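Local coordinates for type IV secretion system protein DotB (Yersinia pseudotuberculosis IP 31758, PDB 6GEF) that probably hydrolyses ATP to power a type IVb secretion system, as expected of a hexameric AAA+ ATPase of the GspE family, at residues I179-G184 with V284-H289; V296-I301 with K361-V366; T320-A325 with Y342-T347. All coordinates share one frame; numbering follows the deposited sequence.

Interaction 1: I179-G184 with V284-H289; sequences IVMVAG and VFATVH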
loop_
_atom_site.group_PDB
_atom_site.type_symbol
_atom_site.label_atom_id
_atom_site.label_comp_id
_atom_site.label_asym_id
_atom_site.label_seq_id
_atom_site.Cartn_x
_atom_site.Cartn_y
_atom_site.Cartn_z
ATOM N N ILE A 179 36.452 -8.083 -12.917
ATOM C CA ILE A 179 35.494 -7.344 -13.718
ATOM C C ILE A 179 36.276 -6.537 -14.761
ATOM O O ILE A 179 37.140 -5.732 -14.415
ATOM C CB ILE A 179 34.646 -6.403 -12.856
ATOM C CG1 ILE A 179 33.870 -7.207 -11.802
ATOM C CG2 ILE A 179 33.667 -5.625 -13.709
ATOM C CD1 ILE A 179 33.130 -6.332 -10.794
ATOM N N VAL A 180 35.968 -6.776 -16.039
ATOM C CA VAL A 180 36.388 -5.907 -17.122
ATOM C C VAL A 180 35.207 -5.010 -17.491
ATOM O O VAL A 180 34.111 -5.502 -17.776
ATOM C CB VAL A 180 36.838 -6.732 -18.337
ATOM C CG1 VAL A 180 37.338 -5.817 -19.456
ATOM C CG2 VAL A 180 37.927 -7.717 -17.931
ATOM N N MET A 181 35.447 -3.702 -17.493
ATOM C CA MET A 181 34.414 -2.716 -17.754
ATOM C C MET A 181 34.851 -1.888 -18.971
ATOM O O MET A 181 35.990 -1.402 -19.019
ATOM C CB MET A 181 34.212 -1.789 -16.557
ATOM C CG MET A 181 33.822 -2.535 -15.291
ATOM S SD MET A 181 34.238 -1.686 -13.733
ATOM C CE MET A 181 33.249 -0.259 -13.860
ATOM N N VAL A 182 33.945 -1.716 -19.931
ATOM C CA VAL A 182 34.081 -0.752 -20.988
ATOM C C VAL A 182 33.004 0.311 -20.764
ATOM O O VAL A 182 31.829 0.017 -20.680
ATOM C CB VAL A 182 33.966 -1.366 -22.400
ATOM C CG1 VAL A 182 34.806 -2.642 -22.467
ATOM C CG2 VAL A 182 32.547 -1.668 -22.737
ATOM N N ALA A 183 33.420 1.576 -20.688
ATOM C CA ALA A 183 32.567 2.695 -20.406
ATOM C C ALA A 183 32.328 3.512 -21.673
ATOM O O ALA A 183 32.990 3.349 -22.692
ATOM C CB ALA A 183 33.171 3.576 -19.326
ATOM N N GLY A 184 31.329 4.396 -21.587
ATOM C CA GLY A 184 31.018 5.296 -22.657
ATOM C C GLY A 184 29.607 5.804 -22.568
ATOM O O GLY A 184 28.751 5.216 -21.923
ATOM N N VAL A 284 33.703 -11.248 -15.182
ATOM C CA VAL A 284 32.529 -10.441 -15.481
ATOM C C VAL A 284 32.952 -9.310 -16.420
ATOM O O VAL A 284 33.818 -8.505 -16.097
ATOM C CB VAL A 284 31.909 -9.874 -14.202
ATOM C CG1 VAL A 284 30.706 -8.996 -14.534
ATOM C CG2 VAL A 284 31.525 -11.001 -13.242
ATOM N N PHE A 285 32.331 -9.263 -17.585
ATOM C CA PHE A 285 32.310 -8.065 -18.434
ATOM C C PHE A 285 31.065 -7.236 -18.107
ATOM O O PHE A 285 29.957 -7.755 -18.093
ATOM C CB PHE A 285 32.282 -8.444 -19.900
ATOM C CG PHE A 285 33.531 -9.148 -20.380
ATOM C CD1 PHE A 285 34.677 -9.179 -19.586
ATOM C CD2 PHE A 285 33.557 -9.783 -21.611
ATOM C CE1 PHE A 285 35.803 -9.817 -20.020
ATOM C CE2 PHE A 285 34.705 -10.419 -22.038
ATOM C CZ PHE A 285 35.825 -10.461 -21.236
ATOM N N ALA A 286 31.280 -5.965 -17.784
ATOM C CA ALA A 286 30.205 -5.023 -17.569
ATOM C C ALA A 286 30.462 -3.754 -18.351
ATOM O O ALA A 286 31.600 -3.394 -18.621
ATOM C CB ALA A 286 30.050 -4.666 -16.061
ATOM N N THR A 287 29.366 -3.069 -18.711
ATOM C CA THR A 287 29.436 -1.718 -19.234
ATOM C C THR A 287 29.006 -0.700 -18.242
ATOM O O THR A 287 28.330 -0.986 -17.272
ATOM C CB THR A 287 28.510 -1.639 -20.497
ATOM O OG1 THR A 287 27.135 -1.826 -20.114
ATOM C CG2 THR A 287 28.930 -2.679 -21.538
ATOM N N VAL A 288 29.428 0.524 -18.460
ATOM C CA VAL A 288 29.185 1.658 -17.528
ATOM C C VAL A 288 28.978 2.890 -18.411
ATOM O O VAL A 288 29.717 3.136 -19.359
ATOM C CB VAL A 288 30.325 1.899 -16.528
ATOM C CG1 VAL A 288 29.772 2.334 -15.215
ATOM C CG2 VAL A 288 31.144 0.640 -16.306
ATOM N N HIS A 289 27.958 3.685 -18.065
ATOM C CA HIS A 289 27.685 4.944 -18.706
ATOM C C HIS A 289 28.527 6.048 -18.013
ATOM O O HIS A 289 28.072 6.762 -17.123
ATOM C CB HIS A 289 26.207 5.258 -18.668
ATOM C CG HIS A 289 25.386 4.435 -19.599
ATOM N ND1 HIS A 289 25.906 3.399 -20.350
ATOM C CD2 HIS A 289 24.060 4.457 -19.876
ATOM C CE1 HIS A 289 24.945 2.824 -21.054
ATOM N NE2 HIS A 289 23.817 3.444 -20.787
#
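Two neighbouring strands in the middle of the P-loop NTPase sheet, 179-183 and 284-288, run parallel at 26°. Backbone bonds alternate along them. Val180 N donates to Val284 O at 2.8 Å. Val180 O in turn accepts from Ala286 N at 2.9 Å, almost along its C=O axis. Val182 N reaches Ala286 O at 3.2 Å. The bond from Val288 N to Val182 O is weak, and Gly184 N closes the series on Val288 O at 3.0 Å.

Val180 and Phe285 lie side by side on one face, with Val180 CB 3.5 Å from Phe285 CD1. Phe194 stacks on the same ring. Further along this face, the CG2 methyls of Val182 and Thr287 meet at 3.9 Å. Lys190 touches both residues and His289. On the other face, the Met181 chain bends at chi3 (63°), so that its CE meets Val288 CG2. Ile179 CG1 rests 4.1 Å from Val284 CB.

Gly184 has phi 158°, an angle at which a CB would crowd the preceding carbonyl O. It is the first glycine of a sequence that fits the Walker A motif. Strand 179-183, the loop after it and helix 187-203 form the strand-loop-helix typical of a P-loop nucleotide site, which this protein probably shares.

Interaction 2: V296-I301 with K361-V366; sequences VMRRLI and KVASEV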
loop_
_atom_site.group_PDB
_atom_site.type_symbol
_atom_site.label_atom_id
_atom_site.label_comp_id
_atom_site.label_asym_id
_atom_site.label_seq_id
_atom_site.Cartn_x
_atom_site.Cartn_y
_atom_site.Cartn_z
ATOM N N VAL A 296 34.084 6.605 -14.219
ATOM C CA VAL A 296 33.441 5.327 -13.934
ATOM C C VAL A 296 33.615 4.980 -12.481
ATOM O O VAL A 296 32.685 4.507 -11.788
ATOM C CB VAL A 296 33.886 4.242 -14.907
ATOM C CG1 VAL A 296 34.867 4.819 -15.900
ATOM C CG2 VAL A 296 34.445 3.064 -14.165
ATOM N N MET A 297 34.833 5.081 -11.968
ATOM C CA MET A 297 35.076 4.906 -10.538
ATOM C C MET A 297 34.138 5.780 -9.719
ATOM O O MET A 297 33.366 5.299 -8.887
ATOM C CB MET A 297 36.530 5.208 -10.208
ATOM C CG MET A 297 37.253 4.074 -9.487
ATOM S SD MET A 297 37.348 2.586 -10.458
ATOM C CE MET A 297 38.436 1.626 -9.332
ATOM N N ARG A 298 34.188 7.094 -9.930
ATOM C CA ARG A 298 33.267 8.005 -9.272
ATOM C C ARG A 298 31.795 7.490 -9.317
ATOM O O ARG A 298 31.134 7.440 -8.301
ATOM C CB ARG A 298 33.317 9.383 -9.964
ATOM C CG ARG A 298 34.438 10.258 -9.551
ATOM C CD ARG A 298 34.326 10.587 -8.064
ATOM N NE ARG A 298 34.095 11.984 -7.758
ATOM C CZ ARG A 298 34.873 12.987 -8.147
ATOM N NH1 ARG A 298 35.906 12.768 -8.986
ATOM N NH2 ARG A 298 34.593 14.233 -7.710
ATOM N N ARG A 299 31.364 7.054 -10.501
ATOM C CA ARG A 299 29.977 6.759 -10.687
ATOM C C ARG A 299 29.587 5.513 -9.908
ATOM O O ARG A 299 28.542 5.465 -9.235
ATOM C CB ARG A 299 29.664 6.589 -12.189
ATOM C CG ARG A 299 28.285 5.980 -12.489
ATOM C CD ARG A 299 27.484 6.867 -13.421
ATOM N NE ARG A 299 26.074 6.578 -13.375
ATOM C CZ ARG A 299 25.453 5.619 -14.050
ATOM N NH1 ARG A 299 26.162 4.785 -14.830
ATOM N NH2 ARG A 299 24.133 5.468 -13.926
ATOM N N LEU A 300 30.374 4.452 -10.029
ATOM C CA LEU A 300 30.103 3.237 -9.268
ATOM C C LEU A 300 30.158 3.511 -7.785
ATOM O O LEU A 300 29.319 3.001 -7.020
ATOM C CB LEU A 300 31.083 2.132 -9.666
ATOM C CG LEU A 300 31.070 1.667 -11.118
ATOM C CD1 LEU A 300 32.088 0.565 -11.288
ATOM C CD2 LEU A 300 29.648 1.291 -11.518
ATOM N N ILE A 301 31.142 4.287 -7.327
ATOM C CA ILE A 301 31.257 4.578 -5.899
ATOM C C ILE A 301 30.048 5.350 -5.393
ATOM O O ILE A 301 29.620 5.146 -4.261
ATOM C CB ILE A 301 32.588 5.322 -5.625
ATOM C CG1 ILE A 301 33.758 4.334 -5.640
ATOM C CG2 ILE A 301 32.543 6.113 -4.324
ATOM C CD1 ILE A 301 35.098 5.032 -5.772
ATOM N N LYS A 361 39.276 9.945 -2.771
ATOM C CA LYS A 361 40.329 10.238 -3.694
ATOM C C LYS A 361 40.573 9.193 -4.775
ATOM O O LYS A 361 41.481 9.326 -5.575
ATOM C CB LYS A 361 41.649 10.561 -2.912
ATOM C CG LYS A 361 41.909 12.047 -2.728
ATOM C CD LYS A 361 41.599 12.865 -4.006
ATOM C CE LYS A 361 41.513 14.338 -3.692
ATOM N NZ LYS A 361 41.694 15.154 -4.924
ATOM N N VAL A 362 39.803 8.125 -4.748
ATOM C CA VAL A 362 39.972 7.020 -5.700
ATOM C C VAL A 362 39.872 7.535 -7.142
ATOM O O VAL A 362 40.606 7.086 -8.024
ATOM C CB VAL A 362 39.014 5.870 -5.399
ATOM C CG1 VAL A 362 39.229 4.736 -6.395
ATOM C CG2 VAL A 362 39.283 5.365 -3.979
ATOM N N ALA A 363 38.909 8.422 -7.407
ATOM C CA ALA A 363 38.695 8.915 -8.749
ATOM C C ALA A 363 39.939 9.639 -9.262
ATOM O O ALA A 363 40.576 9.222 -10.220
ATOM C CB ALA A 363 37.475 9.829 -8.767
ATOM N N SER A 364 40.278 10.765 -8.619
ATOM C CA SER A 364 41.510 11.467 -8.919
ATOM C C SER A 364 42.689 10.483 -9.092
ATOM O O SER A 364 43.317 10.442 -10.149
ATOM C CB SER A 364 41.815 12.472 -7.803
ATOM O OG SER A 364 42.356 13.666 -8.332
ATOM N N GLU A 365 42.953 9.683 -8.065
ATOM C CA GLU A 365 44.111 8.812 -8.099
ATOM C C GLU A 365 44.091 7.894 -9.311
ATOM O O GLU A 365 45.152 7.490 -9.811
ATOM C CB GLU A 365 44.218 7.993 -6.799
ATOM C CG GLU A 365 45.398 8.355 -5.931
ATOM C CD GLU A 365 46.687 7.681 -6.337
ATOM O OE1 GLU A 365 46.585 6.555 -6.868
ATOM O OE2 GLU A 365 47.786 8.222 -6.128
ATOM N N VAL A 366 42.889 7.453 -9.753
ATOM C CA VAL A 366 42.805 6.618 -10.923
ATOM C C VAL A 366 42.976 7.402 -12.224
ATOM O O VAL A 366 43.428 6.837 -13.218
ATOM C CB VAL A 366 41.497 5.798 -10.897
ATOM C CG1 VAL A 366 40.357 6.592 -11.464
ATOM C CG2 VAL A 366 41.660 4.490 -11.692
#
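Met297 carries much of this contact between helix 293-302 and the start of helix 362-372. The two helices pass antiparallel at 162°, with short-segment axes 8.8 Å apart. The nearest CA atoms are those of Arg298 and Ala363, 5.5 Å apart.

Met297 CB points toward the second helix and lies 4.3 Å from Val366 CG1. The next atom, Met297 CG, touches Val362 CG1 at 3.7 Å. The chain then bends at chi2 (62°) and runs extended through chi3, turning its sulfur and methyl toward the sheet. There the Met297 sulfur meets Ile323 and its methyl meets Phe345, both at the sheet edge, while Leu316 of helix 306-319 packs on the same side chain.

Val362 takes a second neighbour from one helical turn later. Ile301 CD1 comes in obliquely and stops 4.0 Å from Val362 CB. In Val362, CG1 is anti to the backbone N (chi1 -179°), and this branch is the one that meets Met297.

Arg298 starts off to one side of the interface and is the neighbour of Ala363 where the helices come close. Leu354 of a neighbouring subunit also packs on Arg298. The next residue, Arg299, takes no part in the contact with 361-366; its NE forms a salt bridge with Asp315 OD1 of that subunit.

Within each helix the backbone is bonded to itself, as in Ile301 N to Met297 O and Val366 N to Val362 O, both 2.9 Å. The two segments share neither a hydrogen bond nor a salt bridge. Cohesion therefore comes from the burial of methyl and methylene groups, and shape rather than bond direction sets how the helices fit.

Interaction 3: T320-A325 with Y342-T347; sequences TRFIMA and YLNFTT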
loop_
_atom_site.group_PDB
_atom_site.type_symbol
_atom_site.label_atom_id
_atom_site.label_comp_id
_atom_site.label_asym_id
_atom_site.label_seq_id
_atom_site.Cartn_x
_atom_site.Cartn_y
_atom_site.Cartn_z
ATOM N N THR A 320 37.903 -5.062 -9.810
ATOM C CA THR A 320 38.153 -4.493 -11.121
ATOM C C THR A 320 39.498 -4.975 -11.658
ATOM O O THR A 320 40.499 -4.976 -10.940
ATOM C CB THR A 320 38.153 -2.971 -11.032
ATOM O OG1 THR A 320 36.932 -2.526 -10.398
ATOM C CG2 THR A 320 38.247 -2.362 -12.429
ATOM N N ARG A 321 39.517 -5.421 -12.914
ATOM C CA ARG A 321 40.738 -5.835 -13.576
ATOM C C ARG A 321 41.182 -4.913 -14.703
ATOM O O ARG A 321 42.344 -4.977 -15.123
ATOM C CB ARG A 321 40.593 -7.275 -14.107
ATOM C CG ARG A 321 41.124 -8.338 -13.155
ATOM C CD ARG A 321 42.340 -7.843 -12.372
ATOM N NE ARG A 321 43.425 -8.814 -12.351
ATOM C CZ ARG A 321 44.439 -8.801 -13.214
ATOM N NH1 ARG A 321 44.513 -7.866 -14.177
ATOM N NH2 ARG A 321 45.404 -9.722 -13.120
ATOM N N PHE A 322 40.292 -4.052 -15.189
ATOM C CA PHE A 322 40.538 -3.324 -16.427
ATOM C C PHE A 322 39.338 -2.433 -16.762
ATOM O O PHE A 322 38.189 -2.887 -16.720
ATOM C CB PHE A 322 40.776 -4.301 -17.606
ATOM C CG PHE A 322 41.351 -3.645 -18.810
ATOM C CD1 PHE A 322 40.538 -2.913 -19.633
ATOM C CD2 PHE A 322 42.701 -3.776 -19.146
ATOM C CE1 PHE A 322 41.040 -2.303 -20.776
ATOM C CE2 PHE A 322 43.192 -3.175 -20.283
ATOM C CZ PHE A 322 42.359 -2.438 -21.088
ATOM N N ILE A 323 39.617 -1.178 -17.125
ATOM C CA ILE A 323 38.580 -0.193 -17.365
ATOM C C ILE A 323 38.872 0.466 -18.705
ATOM O O ILE A 323 39.905 1.124 -18.870
ATOM C CB ILE A 323 38.493 0.866 -16.243
ATOM C CG1 ILE A 323 38.143 0.209 -14.910
ATOM C CG2 ILE A 323 37.538 1.983 -16.633
ATOM C CD1 ILE A 323 37.298 1.055 -13.975
ATOM N N MET A 324 37.946 0.310 -19.658
ATOM C CA MET A 324 37.982 1.024 -20.926
ATOM C C MET A 324 36.791 1.965 -20.999
ATOM O O MET A 324 35.653 1.551 -20.910
ATOM C CB MET A 324 37.926 0.031 -22.081
ATOM C CG MET A 324 38.264 0.641 -23.439
ATOM S SD MET A 324 38.361 -0.575 -24.749
ATOM C CE MET A 324 40.099 -0.974 -24.706
ATOM N N ALA A 325 37.083 3.258 -21.125
ATOM C CA ALA A 325 36.156 4.207 -21.755
ATOM C C ALA A 325 36.481 4.357 -23.232
ATOM O O ALA A 325 37.636 4.375 -23.619
ATOM C CB ALA A 325 36.240 5.569 -21.069
ATOM N N TYR A 342 42.052 3.468 -21.572
ATOM C CA TYR A 342 41.961 2.255 -20.767
ATOM C C TYR A 342 43.033 2.271 -19.696
ATOM O O TYR A 342 44.100 2.840 -19.891
ATOM C CB TYR A 342 42.098 1.012 -21.647
ATOM C CG TYR A 342 43.366 0.971 -22.456
ATOM C CD1 TYR A 342 44.569 0.501 -21.893
ATOM C CD2 TYR A 342 43.388 1.392 -23.776
ATOM C CE1 TYR A 342 45.723 0.455 -22.632
ATOM C CE2 TYR A 342 44.551 1.360 -24.524
ATOM C CZ TYR A 342 45.715 0.889 -23.934
ATOM O OH TYR A 342 46.868 0.833 -24.685
ATOM N N LEU A 343 42.748 1.635 -18.574
ATOM C CA LEU A 343 43.747 1.298 -17.568
ATOM C C LEU A 343 43.590 -0.154 -17.167
ATOM O O LEU A 343 42.461 -0.640 -16.947
ATOM C CB LEU A 343 43.562 2.171 -16.325
ATOM C CG LEU A 343 44.689 2.092 -15.299
ATOM C CD1 LEU A 343 44.671 3.298 -14.363
ATOM C CD2 LEU A 343 44.603 0.831 -14.519
ATOM N N ASN A 344 44.715 -0.868 -17.091
ATOM C CA ASN A 344 44.725 -2.259 -16.663
ATOM C C ASN A 344 45.029 -2.309 -15.156
ATOM O O ASN A 344 46.078 -1.852 -14.740
ATOM C CB ASN A 344 45.766 -3.046 -17.468
ATOM C CG ASN A 344 45.855 -4.501 -17.061
ATOM O OD1 ASN A 344 45.305 -4.901 -16.049
ATOM N ND2 ASN A 344 46.588 -5.277 -17.806
ATOM N N PHE A 345 44.137 -2.940 -14.403
ATOM C CA PHE A 345 44.260 -2.992 -12.946
ATOM C C PHE A 345 45.179 -4.160 -12.556
ATOM O O PHE A 345 44.761 -5.249 -12.219
ATOM C CB PHE A 345 42.889 -3.120 -12.288
ATOM C CG PHE A 345 42.167 -1.815 -12.127
ATOM C CD1 PHE A 345 42.008 -0.926 -13.176
ATOM C CD2 PHE A 345 41.629 -1.486 -10.897
ATOM C CE1 PHE A 345 41.372 0.281 -12.969
ATOM C CE2 PHE A 345 40.966 -0.276 -10.706
ATOM C CZ PHE A 345 40.824 0.599 -11.741
ATOM N N THR A 346 46.471 -3.888 -12.639
ATOM C CA THR A 346 47.474 -4.787 -12.103
ATOM C C THR A 346 47.510 -4.710 -10.583
ATOM O O THR A 346 47.018 -3.761 -9.966
ATOM C CB THR A 346 48.861 -4.463 -12.664
ATOM O OG1 THR A 346 49.152 -3.082 -12.443
ATOM C CG2 THR A 346 48.904 -4.731 -14.154
ATOM N N THR A 347 48.104 -5.737 -9.977
ATOM C CA THR A 347 48.216 -5.792 -8.520
ATOM C C THR A 347 48.827 -4.501 -7.930
ATOM O O THR A 347 48.303 -3.932 -6.982
ATOM C CB THR A 347 49.082 -6.973 -8.090
ATOM O OG1 THR A 347 48.808 -8.131 -8.901
ATOM C CG2 THR A 347 48.886 -7.281 -6.625
#
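Strands 320-330 and 336-344 run antiparallel here, at 176° with axes 4.7 Å apart, and pair Ile323 with Leu343 through two backbone bonds. Ile323 N donates to Leu343 O at 2.9 Å and 163°. Leu343 N returns the bond to Ile323 O. Phe345 N also donates to Arg321 O, at 2.8 Å, but from above the carbonyl plane. Phe345 then centres an inverse gamma turn, in which Thr346 N bonds to Asn344 O.

The Phe345 ring is covered on one face by Thr320 CG2, 3.7 Å from its centroid and nearly on the ring normal, a CH-pi contact. Thr320 OG1 bonds instead to Leu316 O, at the end of the preceding helix. Ile323 CG1 adds an oblique contact, 3.8 Å from Phe345 CE1.

On the opposite face of the sheet, Phe322 CZ meets Tyr342 CB at 3.5 Å. The two rings are near parallel but slid apart, with centroids 5.8 Å from each other. Phe322 CD2 also touches Asn344 CB at 3.6 Å, while Asn344 ND2 bonds to Gln172 OE1. This is a beta hairpin, and its second strand is the last one at this end of the mixed P-loop NTPase sheet within the chain.

From the N terminus, 179-184 comes first, and interaction 1 closes its loop when the chain returns at 284-289. Interaction 2 opens just afterwards, at 296-301. Before it closes, 320-325 and 342-347 pair in interaction 3, so that short hairpin loop lies wholly within the longer one. The chain then reaches 361-366 and completes interaction 2. No loops cross. Strand 179-183 sits between 284-288 and 320-330, so interactions 1 and 3 belong to one continuous sheet. Helix 293-302 packs over that sheet: Val296 and Leu300 reach Met181. Interaction 2 thus joins this sheet-covering helix to the helical region that follows the hairpin.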